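Local coordinates for protein botulinum neurotoxin type G (Clostridium botulinum, PDB 3MPP) that attaches to the surface of host nerve cells through its receptor-binding domain and delivers its metalloprotease light chain into the cytosol, at residues D65-N70 against I112-I117; T147-N150 against A156-Y159. The protein carries 4 engineered substitutions. All coordinates share one frame; numbering follows the deposited sequence.

Interaction 1: D65-N70 against I112-I117; sequences DNFSIN and IIWTLI
Phe67 and Trp114 reach toward each other from opposing sheets, and their meeting point is the outer corner of the indole's six-membered ring. CZ of Phe67 sits 3.7 Å from CH2 of Trp114, and the same CZ is equally near Trp114 CZ2. The phenyl carbon therefore lies at the indole edge, in the indole plane, opposite the bond between these two atoms. Because the planes are turned 55° apart and the centroids of the two six-membered rings are 6.0 Å apart, the pair is oblique, neither stacked nor T-shaped. Ile69 supplies the second touch, crossing Trp114 at roughly a right angle: its CG1 is 3.9 Å from Trp114 CH2 and 4.0 Å from Trp114 CZ3. CH2 is thus shared by both partners.

The torsions explain the reach. Trp114 extends with CG anti to the backbone N (chi1 171°), which carries the benzo end across the gap, while Phe67 CG lies between its N and carbonyl carbon (chi1 76°), swinging the ring tip nearer than its CB direction alone would suggest. Within the same strand, Ile69 CD1 abuts the Phe67 ring edge in plane, 3.5 Å from Phe67 CE2, probably limiting its rotation.

The backbones remain far apart, with Ile69 CA and Trp114 CA 10.1 Å from each other, as expected for face-to-face sheet packing in the concanavalin-like beta sandwich of the N-terminal receptor-binding subdomain. Trp103 meets both aromatic rings, enlarging the cluster. Every atom touching across this contact is carbon, so cohesion here probably comes from dispersion and water exclusion.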
loop_
_atom_site.group_PDB
_atom_site.type_symbol
_atom_site.label_atom_id
_atom_site.label_comp_id
_atom_site.label_asym_id
_atom_site.label_seq_id
_atom_site.Cartn_x
_atom_site.Cartn_y
_atom_site.Cartn_z
ATOM N N ASP A 65 7.274 30.645 -7.921
ATOM C CA ASP A 65 8.040 30.191 -6.765
ATOM C C ASP A 65 7.127 29.556 -5.715
ATOM O O ASP A 65 7.571 29.211 -4.620
ATOM C CB ASP A 65 8.827 31.353 -6.154
ATOM C CG ASP A 65 9.939 30.886 -5.232
ATOM O OD1 ASP A 65 10.387 29.731 -5.379
ATOM O OD2 ASP A 65 10.367 31.676 -4.365
ATOM N N ASN A 66 5.849 29.412 -6.057
ATOM C CA ASN A 66 4.884 28.741 -5.187
ATOM C C ASN A 66 4.093 27.658 -5.916
ATOM O O ASN A 66 3.202 27.953 -6.710
ATOM C CB ASN A 66 3.916 29.750 -4.558
ATOM C CG ASN A 66 4.431 30.317 -3.252
ATOM O OD1 ASN A 66 5.596 30.691 -3.139
ATOM N ND2 ASN A 66 3.560 30.385 -2.254
ATOM N N PHE A 67 4.417 26.400 -5.645
ATOM C CA PHE A 67 3.670 25.307 -6.247
ATOM C C PHE A 67 3.802 24.038 -5.418
ATOM O O PHE A 67 4.566 23.990 -4.449
ATOM C CB PHE A 67 4.120 25.062 -7.689
ATOM C CG PHE A 67 5.433 24.343 -7.807
ATOM C CD1 PHE A 67 6.622 24.987 -7.511
ATOM C CD2 PHE A 67 5.479 23.030 -8.229
ATOM C CE1 PHE A 67 7.831 24.325 -7.626
ATOM C CE2 PHE A 67 6.682 22.363 -8.346
ATOM C CZ PHE A 67 7.860 23.012 -8.045
ATOM N N SER A 68 3.042 23.019 -5.802
ATOM C CA SER A 68 3.033 21.759 -5.075
ATOM C C SER A 68 2.995 20.601 -6.048
ATOM O O SER A 68 2.369 20.689 -7.106
ATOM C CB SER A 68 1.814 21.686 -4.153
ATOM O OG SER A 68 1.727 22.829 -3.320
ATOM N N ILE A 69 3.675 19.519 -5.681
ATOM C CA ILE A 69 3.681 18.295 -6.462
ATOM C C ILE A 69 3.085 17.195 -5.596
ATOM O O ILE A 69 3.454 17.064 -4.426
ATOM C CB ILE A 69 5.110 17.871 -6.824
ATOM C CG1 ILE A 69 5.806 18.959 -7.636
ATOM C CG2 ILE A 69 5.100 16.550 -7.593
ATOM C CD1 ILE A 69 5.082 19.314 -8.909
ATOM N N ASN A 70 2.172 16.414 -6.168
ATOM C CA ASN A 70 1.525 15.315 -5.445
ATOM C C ASN A 70 1.414 14.097 -6.345
ATOM O O ASN A 70 1.030 14.201 -7.514
ATOM C CB ASN A 70 0.142 15.749 -4.930
ATOM C CG ASN A 70 -0.700 14.582 -4.390
ATOM O OD1 ASN A 70 -0.310 13.875 -3.447
ATOM N ND2 ASN A 70 -1.877 14.402 -4.974
ATOM N N ILE A 112 13.356 9.026 -0.766
ATOM C CA ILE A 112 12.718 9.746 -1.851
ATOM C C ILE A 112 13.157 11.198 -1.705
ATOM O O ILE A 112 13.098 11.754 -0.608
ATOM C CB ILE A 112 11.183 9.610 -1.786
ATOM C CG1 ILE A 112 10.526 10.372 -2.936
ATOM C CG2 ILE A 112 10.664 10.086 -0.451
ATOM C CD1 ILE A 112 10.398 9.569 -4.202
ATOM N N ILE A 113 13.618 11.800 -2.800
ATOM C CA ILE A 113 14.378 13.052 -2.731
ATOM C C ILE A 113 13.854 14.125 -3.679
ATOM O O ILE A 113 13.635 13.873 -4.862
ATOM C CB ILE A 113 15.855 12.820 -3.106
ATOM C CG1 ILE A 113 16.505 11.796 -2.178
ATOM C CG2 ILE A 113 16.623 14.128 -3.106
ATOM C CD1 ILE A 113 17.863 11.330 -2.676
ATOM N N TRP A 114 13.679 15.327 -3.145
ATOM C CA TRP A 114 13.272 16.491 -3.920
ATOM C C TRP A 114 14.454 17.466 -4.048
ATOM O O TRP A 114 15.082 17.818 -3.056
ATOM C CB TRP A 114 12.094 17.164 -3.209
ATOM C CG TRP A 114 11.664 18.494 -3.753
ATOM C CD1 TRP A 114 11.851 19.716 -3.170
ATOM C CD2 TRP A 114 10.933 18.735 -4.961
ATOM N NE1 TRP A 114 11.290 20.700 -3.945
ATOM C CE2 TRP A 114 10.720 20.124 -5.049
ATOM C CE3 TRP A 114 10.435 17.912 -5.974
ATOM C CZ2 TRP A 114 10.039 20.708 -6.112
ATOM C CZ3 TRP A 114 9.761 18.495 -7.026
ATOM C CH2 TRP A 114 9.566 19.878 -7.086
ATOM N N THR A 115 14.759 17.892 -5.267
ATOM C CA THR A 115 15.923 18.736 -5.509
ATOM C C THR A 115 15.587 19.956 -6.357
ATOM O O THR A 115 14.891 19.848 -7.373
ATOM C CB THR A 115 17.062 17.952 -6.204
ATOM O OG1 THR A 115 17.498 16.876 -5.361
ATOM C CG2 THR A 115 18.230 18.873 -6.499
ATOM N N LEU A 116 16.081 21.114 -5.919
ATOM C CA LEU A 116 15.964 22.359 -6.668
ATOM C C LEU A 116 17.353 22.780 -7.101
ATOM O O LEU A 116 18.289 22.775 -6.304
ATOM C CB LEU A 116 15.339 23.458 -5.809
ATOM C CG LEU A 116 13.870 23.274 -5.426
ATOM C CD1 LEU A 116 13.477 24.255 -4.325
ATOM C CD2 LEU A 116 12.978 23.441 -6.645
ATOM N N ILE A 117 17.492 23.126 -8.375
ATOM C CA ILE A 117 18.777 23.524 -8.919
ATOM C C ILE A 117 18.630 24.853 -9.641
ATOM O O ILE A 117 17.746 25.014 -10.490
ATOM C CB ILE A 117 19.327 22.464 -9.892
ATOM C CG1 ILE A 117 19.375 21.097 -9.205
ATOM C CG2 ILE A 117 20.706 22.880 -10.425
ATOM C CD1 ILE A 117 19.950 19.995 -10.059
#

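Interaction 2: T147-N150 against A156-Y159; sequences TITN and ANIY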
loop_
_atom_site.group_PDB
_atom_site.type_symbol
_atom_site.label_atom_id
_atom_site.label_comp_id
_atom_site.label_asym_id
_atom_site.label_seq_id
_atom_site.Cartn_x
_atom_site.Cartn_y
_atom_site.Cartn_z
ATOM N N THR A 147 3.607 14.472 -1.063
ATOM C CA THR A 147 3.263 15.822 -1.458
ATOM C C THR A 147 4.433 16.723 -1.120
ATOM O O THR A 147 4.901 16.756 0.021
ATOM C CB THR A 147 1.999 16.339 -0.728
ATOM O OG1 THR A 147 0.896 15.466 -0.997
ATOM C CG2 THR A 147 1.649 17.750 -1.206
ATOM N N ILE A 148 4.917 17.434 -2.126
ATOM C CA ILE A 148 5.987 18.391 -1.933
ATOM C C ILE A 148 5.439 19.782 -2.194
ATOM O O ILE A 148 4.848 20.029 -3.247
ATOM C CB ILE A 148 7.162 18.157 -2.909
ATOM C CG1 ILE A 148 7.725 16.739 -2.771
ATOM C CG2 ILE A 148 8.254 19.169 -2.668
ATOM C CD1 ILE A 148 7.156 15.760 -3.771
ATOM N N THR A 149 5.628 20.680 -1.235
ATOM C CA THR A 149 5.231 22.074 -1.402
ATOM C C THR A 149 6.463 22.956 -1.276
ATOM O O THR A 149 7.437 22.589 -0.620
ATOM C CB THR A 149 4.167 22.525 -0.363
ATOM O OG1 THR A 149 4.697 22.418 0.964
ATOM C CG2 THR A 149 2.904 21.686 -0.472
ATOM N N ASN A 150 6.419 24.119 -1.912
ATOM C CA ASN A 150 7.531 25.055 -1.855
ATOM C C ASN A 150 7.006 26.477 -1.928
ATOM O O ASN A 150 6.119 26.770 -2.726
ATOM C CB ASN A 150 8.509 24.798 -3.004
ATOM C CG ASN A 150 9.753 25.666 -2.920
ATOM O OD1 ASN A 150 10.400 25.744 -1.875
ATOM N ND2 ASN A 150 10.098 26.316 -4.026
ATOM N N ALA A 156 10.600 24.535 1.724
ATOM C CA ALA A 156 10.187 23.344 1.006
ATOM C C ALA A 156 9.697 22.343 2.035
ATOM O O ALA A 156 10.341 22.152 3.065
ATOM C CB ALA A 156 11.349 22.772 0.211
ATOM N N ASN A 157 8.551 21.719 1.766
ATOM C CA ASN A 157 7.968 20.738 2.679
ATOM C C ASN A 157 7.687 19.417 1.983
ATOM O O ASN A 157 7.236 19.400 0.837
ATOM C CB ASN A 157 6.657 21.261 3.269
ATOM C CG ASN A 157 6.791 22.650 3.872
ATOM O OD1 ASN A 157 7.142 23.608 3.186
ATOM N ND2 ASN A 157 6.494 22.762 5.156
ATOM N N ILE A 158 7.941 18.314 2.682
ATOM C CA ILE A 158 7.557 16.999 2.192
ATOM C C ILE A 158 6.519 16.405 3.121
ATOM O O ILE A 158 6.751 16.257 4.321
ATOM C CB ILE A 158 8.744 16.024 2.114
ATOM C CG1 ILE A 158 9.773 16.495 1.094
ATOM C CG2 ILE A 158 8.258 14.624 1.737
ATOM C CD1 ILE A 158 10.816 15.452 0.792
ATOM N N TYR A 159 5.369 16.075 2.551
ATOM C CA TYR A 159 4.326 15.380 3.275
ATOM C C TYR A 159 4.304 13.936 2.808
ATOM O O TYR A 159 4.417 13.677 1.621
ATOM C CB TYR A 159 2.978 16.014 2.967
ATOM C CG TYR A 159 2.850 17.435 3.442
ATOM C CD1 TYR A 159 2.165 17.733 4.611
ATOM C CD2 TYR A 159 3.410 18.480 2.721
ATOM C CE1 TYR A 159 2.039 19.039 5.051
ATOM C CE2 TYR A 159 3.292 19.790 3.150
ATOM C CZ TYR A 159 2.608 20.063 4.314
ATOM O OH TYR A 159 2.486 21.360 4.748
HETATM O O HOH W 1 2.807 23.274 2.965
#
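Tyr159 lays its ring beside Thr147 and Thr149, with Thr147 O and Thr149 OG1 both near the ring plane at its edge; CE2 of Tyr159 is 3.7 Å from Thr149 OG1. The setting is an antiparallel beta hairpin of the sandwich, whose strand axes in 147-150 and 156-159 run at 165° to each other.

Two hydrogen-bonded pairs lock the register. Thr147 and Tyr159 exchange two bonds, Tyr159 N to Thr147 O being the shorter at 2.7 Å and almost straight (177°), with the donor in the carbonyl plane. Thr149 and Asn157 do likewise, with Asn157 N 2.8 Å from Thr149 O. Between them sits the non-hydrogen-bonded pair Ile148 and Ile158. Separately, the CA-H of Ile148 points at Asn157 O, with Ile148 CA 3.2 Å from that oxygen.

The two faces differ in character. Ile148, Ile158, Ala156 and, at the end, Asn150 lie on one, which is mostly apolar. On the other, Thr147 and Tyr159 meet helix 210-220 through Val213, and polar groups gather next to them. Thr149 carries OG1 between its backbone N and carbonyl carbon (chi1 62°), placing the hydroxyl beside Asn157 CB, 3.2 Å from OG1. The hydroxyl's hydrogen-bond partner among these groups is a water, which lies 2.9 Å from Thr149 OG1 and 2.6 Å from Tyr159 OH, joining the two side chains across the strands.

Both contacts are buried in the N-terminal subdomain, and both reach the sheet holding strands 67-74 and 144-150, neighbours tied by backbone bonds such as the probable one from Ile69 N to Ile148 O, 2.8 Å. Interaction 2 works within that sheet, pairing 144-150 with 156-160 by direct main-chain hydrogen bonds and burying 357 Å². Interaction 1 works between sheets, burying 116 Å² through apolar side chains alone. Ile148 connects the two, since its CG2 lies 3.6 Å from Trp114 CD2. Chemistry follows position: the side of the sheet facing Trp114 is mostly apolar here, whereas the face of interaction 2 turned from it admits hydroxyls and a water.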